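Local coordinates for protein hydratase ChsH2 (Mycobacterium tuberculosis SUMu008, PDB 4W78) that forms with its partner ChsH1 a MaoC-like enoyl-CoA hydratase complex that probably hydrates a CoA-linked intermediate of cholesterol breakdown, at residues Pro83-Gly94 against Lys107-Val118. Numbering follows the deposited sequence.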
loop_
_atom_site.group_PDB
_atom_site.type_symbol
_atom_site.label_atom_id
_atom_site.label_comp_id
_atom_site.label_asym_id
_atom_site.label_seq_id
_atom_site.Cartn_x
_atom_site.Cartn_y
_atom_site.Cartn_z
ATOM N N PRO F 83 -11.617 8.121 -19.060
ATOM C CA PRO F 83 -10.927 7.402 -17.986
ATOM C C PRO F 83 -9.582 6.833 -18.436
ATOM O O PRO F 83 -9.366 6.598 -19.631
ATOM C CB PRO F 83 -11.900 6.265 -17.622
ATOM C CG PRO F 83 -13.210 6.666 -18.220
ATOM C CD PRO F 83 -12.873 7.465 -19.449
ATOM N N TRP F 84 -8.684 6.649 -17.478
ATOM C CA TRP F 84 -7.445 5.931 -17.723
ATOM C C TRP F 84 -7.623 4.524 -17.155
ATOM O O TRP F 84 -7.452 4.290 -15.950
ATOM C CB TRP F 84 -6.258 6.659 -17.083
ATOM C CG TRP F 84 -4.924 6.049 -17.382
ATOM C CD1 TRP F 84 -4.658 4.885 -18.077
ATOM C CD2 TRP F 84 -3.665 6.584 -17.008
ATOM N NE1 TRP F 84 -3.300 4.674 -18.139
ATOM C CE2 TRP F 84 -2.669 5.707 -17.488
ATOM C CE3 TRP F 84 -3.278 7.737 -16.325
ATOM C CZ2 TRP F 84 -1.308 5.949 -17.299
ATOM C CZ3 TRP F 84 -1.928 7.971 -16.135
ATOM C CH2 TRP F 84 -0.961 7.079 -16.618
ATOM N N TYR F 85 -8.014 3.612 -18.040
ATOM C CA TYR F 85 -8.278 2.233 -17.679
ATOM C C TYR F 85 -7.020 1.387 -17.719
ATOM O O TYR F 85 -6.052 1.726 -18.396
ATOM C CB TYR F 85 -9.286 1.640 -18.656
ATOM C CG TYR F 85 -10.706 2.114 -18.489
ATOM C CD1 TYR F 85 -11.350 2.027 -17.254
ATOM C CD2 TYR F 85 -11.413 2.627 -19.563
ATOM C CE1 TYR F 85 -12.661 2.440 -17.103
ATOM C CE2 TYR F 85 -12.717 3.049 -19.421
ATOM C CZ TYR F 85 -13.340 2.952 -18.190
ATOM O OH TYR F 85 -14.651 3.360 -18.064
ATOM N N ALA F 86 -7.048 0.269 -16.997
ATOM C CA ALA F 86 -5.958 -0.698 -17.071
ATOM C C ALA F 86 -5.624 -1.005 -18.528
ATOM O O ALA F 86 -6.524 -1.180 -19.366
ATOM C CB ALA F 86 -6.310 -1.987 -16.315
ATOM N N TYR F 87 -4.318 -1.025 -18.799
ATOM C CA TYR F 87 -3.713 -1.333 -20.101
ATOM C C TYR F 87 -3.701 -0.192 -21.105
ATOM O O TYR F 87 -3.128 -0.331 -22.191
ATOM C CB TYR F 87 -4.285 -2.608 -20.729
ATOM C CG TYR F 87 -4.265 -3.767 -19.771
ATOM C CD1 TYR F 87 -3.067 -4.267 -19.286
ATOM C CD2 TYR F 87 -5.449 -4.349 -19.342
ATOM C CE1 TYR F 87 -3.045 -5.334 -18.402
ATOM C CE2 TYR F 87 -5.445 -5.412 -18.454
ATOM C CZ TYR F 87 -4.241 -5.895 -17.984
ATOM O OH TYR F 87 -4.228 -6.956 -17.111
ATOM N N ASP F 88 -4.323 0.929 -20.754
ATOM C CA ASP F 88 -4.200 2.126 -21.572
ATOM C C ASP F 88 -2.838 2.742 -21.313
ATOM O O ASP F 88 -2.309 2.687 -20.196
ATOM C CB ASP F 88 -5.223 3.199 -21.191
ATOM C CG ASP F 88 -6.641 2.880 -21.631
ATOM O OD1 ASP F 88 -6.835 1.998 -22.496
ATOM O OD2 ASP F 88 -7.570 3.561 -21.112
ATOM N N THR F 89 -2.299 3.364 -22.348
ATOM C CA THR F 89 -1.099 4.157 -22.211
ATOM C C THR F 89 -1.480 5.616 -22.364
ATOM O O THR F 89 -2.134 6.000 -23.334
ATOM C CB THR F 89 -0.067 3.788 -23.282
ATOM O OG1 THR F 89 0.351 2.433 -23.085
ATOM C CG2 THR F 89 1.148 4.710 -23.186
ATOM N N VAL F 90 -1.066 6.426 -21.398
ATOM C CA VAL F 90 -1.292 7.864 -21.459
ATOM C C VAL F 90 0.010 8.550 -21.838
ATOM O O VAL F 90 1.063 8.280 -21.259
ATOM C CB VAL F 90 -1.869 8.408 -20.138
ATOM C CG1 VAL F 90 -1.751 9.927 -20.079
ATOM C CG2 VAL F 90 -3.317 7.974 -20.010
ATOM N N THR F 91 -0.072 9.396 -22.858
ATOM C CA THR F 91 1.058 10.193 -23.300
ATOM C C THR F 91 0.843 11.624 -22.830
ATOM O O THR F 91 -0.152 12.259 -23.178
ATOM C CB THR F 91 1.177 10.158 -24.827
ATOM O OG1 THR F 91 1.438 8.815 -25.248
ATOM C CG2 THR F 91 2.305 11.054 -25.299
ATOM N N PHE F 92 1.774 12.113 -22.018
ATOM C CA PHE F 92 1.732 13.487 -21.539
ATOM C C PHE F 92 2.522 14.395 -22.464
ATOM O O PHE F 92 3.652 14.085 -22.847
ATOM C CB PHE F 92 2.281 13.593 -20.114
ATOM C CG PHE F 92 1.397 12.966 -19.074
ATOM C CD1 PHE F 92 0.399 13.708 -18.464
ATOM C CD2 PHE F 92 1.554 11.638 -18.714
ATOM C CE1 PHE F 92 -0.432 13.143 -17.500
ATOM C CE2 PHE F 92 0.728 11.059 -17.752
ATOM C CZ PHE F 92 -0.269 11.812 -17.149
ATOM N N SER F 93 1.902 15.511 -22.821
ATOM C CA SER F 93 2.561 16.586 -23.543
ATOM C C SER F 93 2.359 17.883 -22.765
ATOM O O SER F 93 1.430 18.004 -21.962
ATOM C CB SER F 93 2.002 16.700 -24.963
ATOM O OG SER F 93 0.604 16.931 -24.936
ATOM N N GLY F 94 3.232 18.853 -22.972
ATOM C CA GLY F 94 3.144 20.082 -22.217
ATOM C C GLY F 94 3.759 21.241 -22.966
ATOM O O GLY F 94 4.673 21.052 -23.770
ATOM N N LYS F 107 0.691 24.325 -19.592
ATOM C CA LYS F 107 -0.474 23.504 -19.925
ATOM C C LYS F 107 -0.026 22.083 -20.203
ATOM O O LYS F 107 0.902 21.857 -20.974
ATOM C CB LYS F 107 -1.218 24.063 -21.148
ATOM C CG LYS F 107 -2.390 23.171 -21.562
ATOM C CD LYS F 107 -3.111 23.704 -22.776
ATOM C CE LYS F 107 -4.310 22.822 -23.098
ATOM N NZ LYS F 107 -5.064 23.332 -24.269
ATOM N N VAL F 108 -0.692 21.124 -19.561
ATOM C CA VAL F 108 -0.348 19.720 -19.705
ATOM C C VAL F 108 -1.571 18.970 -20.209
ATOM O O VAL F 108 -2.687 19.220 -19.748
ATOM C CB VAL F 108 0.090 19.138 -18.337
ATOM C CG1 VAL F 108 0.393 17.647 -18.441
ATOM C CG2 VAL F 108 1.309 19.881 -17.811
ATOM N N VAL F 109 -1.371 18.072 -21.171
ATOM C CA VAL F 109 -2.453 17.184 -21.594
ATOM C C VAL F 109 -1.952 15.752 -21.594
ATOM O O VAL F 109 -0.884 15.455 -22.125
ATOM C CB VAL F 109 -3.049 17.547 -22.974
ATOM C CG1 VAL F 109 -4.188 16.594 -23.317
ATOM C CG2 VAL F 109 -3.539 18.986 -22.999
ATOM N N GLY F 110 -2.718 14.874 -20.950
ATOM C CA GLY F 110 -2.440 13.449 -21.006
ATOM C C GLY F 110 -3.491 12.793 -21.879
ATOM O O GLY F 110 -4.675 12.896 -21.602
ATOM N N ARG F 111 -3.051 12.140 -22.950
ATOM C CA ARG F 111 -3.977 11.532 -23.898
ATOM C C ARG F 111 -3.781 10.028 -23.925
ATOM O O ARG F 111 -2.651 9.543 -23.873
ATOM C CB ARG F 111 -3.734 12.100 -25.302
ATOM C CG ARG F 111 -3.836 13.607 -25.375
ATOM C CD ARG F 111 -3.625 14.125 -26.788
ATOM N NE ARG F 111 -3.974 15.538 -26.895
ATOM C CZ ARG F 111 -3.112 16.540 -26.748
ATOM N NH1 ARG F 111 -1.832 16.294 -26.483
ATOM N NH2 ARG F 111 -3.534 17.794 -26.863
ATOM N N ASN F 112 -4.877 9.280 -24.000
ATOM C CA ASN F 112 -4.778 7.856 -24.298
ATOM C C ASN F 112 -5.398 7.598 -25.665
ATOM O O ASN F 112 -5.812 8.537 -26.339
ATOM C CB ASN F 112 -5.346 6.959 -23.176
ATOM C CG ASN F 112 -6.846 7.123 -22.973
ATOM O OD1 ASN F 112 -7.522 7.817 -23.723
ATOM N ND2 ASN F 112 -7.371 6.461 -21.949
ATOM N N THR F 113 -5.442 6.348 -26.096
ATOM C CA THR F 113 -5.811 6.085 -27.482
ATOM C C THR F 113 -7.189 6.650 -27.845
ATOM O O THR F 113 -7.387 7.170 -28.946
ATOM C CB THR F 113 -5.702 4.589 -27.808
ATOM O OG1 THR F 113 -6.021 3.828 -26.638
ATOM C CG2 THR F 113 -4.275 4.261 -28.229
ATOM N N LEU F 114 -8.112 6.588 -26.891
ATOM C CA LEU F 114 -9.469 7.098 -27.073
ATOM C C LEU F 114 -9.538 8.624 -27.143
ATOM O O LEU F 114 -10.088 9.178 -28.093
ATOM C CB LEU F 114 -10.377 6.596 -25.950
ATOM N N GLY F 115 -8.998 9.305 -26.138
ATOM C CA GLY F 115 -9.077 10.753 -26.117
ATOM C C GLY F 115 -8.223 11.398 -25.049
ATOM O O GLY F 115 -7.267 10.798 -24.557
ATOM N N ASP F 116 -8.565 12.634 -24.698
ATOM C CA ASP F 116 -7.856 13.353 -23.647
ATOM C C ASP F 116 -8.315 12.864 -22.284
ATOM O O ASP F 116 -9.487 12.975 -21.941
ATOM C CB ASP F 116 -8.091 14.863 -23.747
ATOM C CG ASP F 116 -7.475 15.475 -24.996
ATOM O OD1 ASP F 116 -6.724 14.780 -25.713
ATOM O OD2 ASP F 116 -7.739 16.666 -25.258
ATOM N N HIS F 117 -7.383 12.318 -21.516
ATOM C CA HIS F 117 -7.687 11.823 -20.187
ATOM C C HIS F 117 -7.610 12.937 -19.154
ATOM O O HIS F 117 -8.443 13.032 -18.267
ATOM C CB HIS F 117 -6.711 10.713 -19.803
ATOM C CG HIS F 117 -6.672 10.441 -18.335
ATOM N ND1 HIS F 117 -7.770 9.995 -17.631
ATOM C CD2 HIS F 117 -5.676 10.584 -17.428
ATOM C CE1 HIS F 117 -7.447 9.861 -16.354
ATOM N NE2 HIS F 117 -6.179 10.208 -16.209
ATOM N N VAL F 118 -6.591 13.779 -19.261
ATOM C CA VAL F 118 -6.439 14.870 -18.313
ATOM C C VAL F 118 -5.928 16.127 -19.012
ATOM O O VAL F 118 -5.090 16.062 -19.905
ATOM C CB VAL F 118 -5.545 14.470 -17.107
ATOM C CG1 VAL F 118 -4.145 14.095 -17.549
ATOM C CG2 VAL F 118 -5.519 15.584 -16.045
HETATM O O HOH W 1 -4.374 3.561 -24.636
HETATM O O HOH W 2 -0.390 14.229 -25.138
#
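The H117 imidazole takes W84 CB over one face, 3.6 Å from the ring centroid, while the W84 indole turns an edge toward that same ring in an edge-to-face pair with planes at 71°. V90 CG2 sits over the centre of one indole face, and V90 CG1 lies on a face of the F92 ring, whose edge meets V108 CG1. The frame beneath is an antiparallel beta hairpin, strands 89-100 and 103-111, within the antiparallel sheet of the hot-dog fold of MaoC-like hydratases. T91 with R111 and S93 with V109 form antiparallel hydrogen-bonded pairs, their four N-H...O bonds all nearly straight. G110 has no side chain, and the F92 ring takes that place, F92 CD1 3.8 Å from G110 CA; H117 and V118 both face this glycine in a classic beta bulge, their N atoms sharing G110 O. With CG anti to its backbone N (chi1 162°), H117 reaches W84; its ND1 is hydrogen-bonded to V82 O and its NE2 to D55 OD1. L58 of helix 52-67, on which the sheet packs, touches both W84 and F92. On the T91, S93 and R111 side, V109 CG1 lies over the guanidinium, and R111 NE forms a salt bridge with D116 OD1 at 3.1 Å. N112 OD1 accepts from G115 N in an Asx motif; D88 OD2 lies 3.0 Å from N112 ND2, which makes a weak hydrogen bond to P83 O at 3.1 Å, bent to 126°.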